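Local coordinates for Moesin/ezrin/radixin homolog 2 (Drosophila melanogaster, PDB 7EDR), which is the fly counterpart of the tumour suppressor Merlin and, as a FERM-domain protein, probably links membrane proteins to the cortical actin cytoskeleton, at residues Gly153-Lys158 and Glu173-Trp178. Residues are numbered along the deposited sequence; the frame is centred on the assembly and turned at random.
Sequences GELLPK and ERIKTW
Glu173 O is gripped by two donors of Thr177, in the helix turn that presents Ile175 to Leu155 and Leu156. Thr177 N supplies the i to i+4 helical bond at 2.9 Å, and Thr177 OG1 adds a second at 2.6 Å to Glu173 O. The hydroxyl sits 30° from the carbonyl plane with a C=O...O angle of 147°, and the two donors approach from opposite faces of that plane. Across the contact the evidence is purely apolar. Ile175 CG1 lies anti to its carbonyl carbon, and CD1 anti to CA (chi2 168°) extends away from the helix. That methyl meets Leu156 tip to tip, 4.1 Å from both Leu156 CD1 and Leu156 CG, while Leu155 CD1 stands 4.2 Å from the same Ile175 CD1. With the nearest CA atoms, Leu155 and Ile175, 9.0 Å apart, side-chain ends alone close the gap. Both leucines also touch helix 122-137, through Val133 for Leu155 and Ala129 for Leu156. The contact thus joins Leu155 and Leu156, at and just after the short helix 152-155, to helix 168-179 within the helical FERM central domain. The two segments bury 112 Å² in all, around one methyl shared by two leucines, which implies modest dispersion and hydrophobic packing without directional bonding.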
loop_
_atom_site.group_PDB
_atom_site.type_symbol
_atom_site.label_atom_id
_atom_site.label_comp_id
_atom_site.label_asym_id
_atom_site.label_seq_id
_atom_site.Cartn_x
_atom_site.Cartn_y
_atom_site.Cartn_z
ATOM N N GLY C 153 -43.343 -12.130 8.931
ATOM C CA GLY C 153 -43.547 -10.906 9.688
ATOM C C GLY C 153 -42.329 -10.462 10.470
ATOM O O GLY C 153 -42.253 -9.293 10.870
ATOM N N GLU C 154 -41.376 -11.371 10.699
ATOM C CA GLU C 154 -40.100 -11.033 11.321
ATOM C C GLU C 154 -38.953 -10.902 10.325
ATOM O O GLU C 154 -37.885 -10.401 10.698
ATOM C CB GLU C 154 -39.721 -12.094 12.351
ATOM C CG GLU C 154 -40.623 -12.140 13.554
ATOM C CD GLU C 154 -40.031 -12.982 14.664
ATOM O OE1 GLU C 154 -40.083 -14.231 14.555
ATOM O OE2 GLU C 154 -39.495 -12.389 15.633
ATOM N N LEU C 155 -39.134 -11.376 9.088
ATOM C CA LEU C 155 -38.083 -11.360 8.085
ATOM C C LEU C 155 -38.266 -10.236 7.083
ATOM O O LEU C 155 -37.302 -9.865 6.403
ATOM C CB LEU C 155 -38.027 -12.708 7.345
ATOM C CG LEU C 155 -37.634 -13.932 8.189
ATOM C CD1 LEU C 155 -38.057 -15.214 7.509
ATOM C CD2 LEU C 155 -36.117 -13.964 8.455
ATOM N N LEU C 156 -39.462 -9.659 7.016
ATOM C CA LEU C 156 -39.736 -8.653 6.033
ATOM C C LEU C 156 -40.163 -7.361 6.704
ATOM O O LEU C 156 -40.865 -7.391 7.724
ATOM C CB LEU C 156 -40.832 -9.125 5.067
ATOM C CG LEU C 156 -40.398 -10.327 4.225
ATOM C CD1 LEU C 156 -41.517 -10.794 3.284
ATOM C CD2 LEU C 156 -39.105 -10.005 3.448
ATOM N N PRO C 157 -39.730 -6.216 6.181
ATOM C CA PRO C 157 -40.284 -4.939 6.642
ATOM C C PRO C 157 -41.808 -4.940 6.538
ATOM O O PRO C 157 -42.387 -5.396 5.545
ATOM C CB PRO C 157 -39.659 -3.913 5.687
ATOM C CG PRO C 157 -38.495 -4.588 5.073
ATOM C CD PRO C 157 -38.772 -6.056 5.076
ATOM N N LYS C 158 -42.468 -4.412 7.567
ATOM C CA LYS C 158 -43.928 -4.355 7.529
ATOM C C LYS C 158 -44.436 -3.559 6.332
ATOM O O LYS C 158 -45.493 -3.882 5.780
ATOM C CB LYS C 158 -44.478 -3.773 8.829
ATOM C CG LYS C 158 -45.990 -3.710 8.847
ATOM C CD LYS C 158 -46.562 -3.627 10.255
ATOM C CE LYS C 158 -48.063 -3.889 10.232
ATOM N NZ LYS C 158 -48.787 -2.839 9.448
ATOM N N GLU C 173 -42.703 -18.956 1.561
ATOM C CA GLU C 173 -42.330 -19.931 0.534
ATOM C C GLU C 173 -41.361 -19.335 -0.484
ATOM O O GLU C 173 -40.456 -20.029 -0.970
ATOM C CB GLU C 173 -43.579 -20.464 -0.172
ATOM C CG GLU C 173 -43.345 -21.757 -0.925
ATOM C CD GLU C 173 -42.943 -22.920 -0.018
ATOM O OE1 GLU C 173 -43.194 -22.866 1.211
ATOM O OE2 GLU C 173 -42.359 -23.898 -0.544
ATOM N N ARG C 174 -41.532 -18.056 -0.811
ATOM C CA ARG C 174 -40.602 -17.397 -1.719
ATOM C C ARG C 174 -39.237 -17.157 -1.074
ATOM O O ARG C 174 -38.210 -17.285 -1.749
ATOM C CB ARG C 174 -41.222 -16.102 -2.219
ATOM C CG ARG C 174 -42.471 -16.392 -2.990
ATOM C CD ARG C 174 -43.036 -15.147 -3.552
ATOM N NE ARG C 174 -43.120 -15.263 -5.000
ATOM C CZ ARG C 174 -44.244 -15.512 -5.640
ATOM N NH1 ARG C 174 -45.369 -15.666 -4.943
ATOM N NH2 ARG C 174 -44.242 -15.589 -6.959
ATOM N N ILE C 175 -39.199 -16.850 0.227
ATOM C CA ILE C 175 -37.925 -16.759 0.930
ATOM C C ILE C 175 -37.234 -18.117 0.951
ATOM O O ILE C 175 -36.035 -18.221 0.654
ATOM C CB ILE C 175 -38.167 -16.210 2.345
ATOM C CG1 ILE C 175 -38.765 -14.798 2.261
ATOM C CG2 ILE C 175 -36.898 -16.244 3.173
ATOM C CD1 ILE C 175 -39.314 -14.272 3.567
ATOM N N LYS C 176 -37.986 -19.184 1.267
ATOM C CA LYS C 176 -37.420 -20.528 1.291
ATOM C C LYS C 176 -36.892 -20.944 -0.077
ATOM O O LYS C 176 -35.847 -21.601 -0.177
ATOM C CB LYS C 176 -38.464 -21.535 1.773
ATOM C CG LYS C 176 -38.009 -22.974 1.600
ATOM C CD LYS C 176 -39.117 -23.982 1.869
ATOM C CE LYS C 176 -38.598 -25.419 1.678
ATOM N NZ LYS C 176 -39.626 -26.471 1.930
ATOM N N THR C 177 -37.608 -20.587 -1.145
ATOM C CA THR C 177 -37.191 -21.005 -2.480
ATOM C C THR C 177 -35.870 -20.355 -2.874
ATOM O O THR C 177 -35.008 -20.996 -3.494
ATOM C CB THR C 177 -38.285 -20.660 -3.490
ATOM O OG1 THR C 177 -39.524 -21.233 -3.049
ATOM C CG2 THR C 177 -37.926 -21.196 -4.869
ATOM N N TRP C 178 -35.691 -19.080 -2.515
ATOM C CA TRP C 178 -34.432 -18.403 -2.782
ATOM C C TRP C 178 -33.326 -18.921 -1.865
ATOM O O TRP C 178 -32.202 -19.165 -2.317
ATOM C CB TRP C 178 -34.620 -16.900 -2.619
ATOM C CG TRP C 178 -33.775 -16.120 -3.536
ATOM C CD1 TRP C 178 -32.547 -16.467 -4.024
ATOM C CD2 TRP C 178 -34.098 -14.858 -4.119
ATOM N NE1 TRP C 178 -32.083 -15.487 -4.875
ATOM C CE2 TRP C 178 -33.017 -14.487 -4.941
ATOM C CE3 TRP C 178 -35.197 -14.007 -4.026
ATOM C CZ2 TRP C 178 -33.008 -13.307 -5.659
ATOM C CZ3 TRP C 178 -35.185 -12.845 -4.734
ATOM C CH2 TRP C 178 -34.100 -12.502 -5.543
#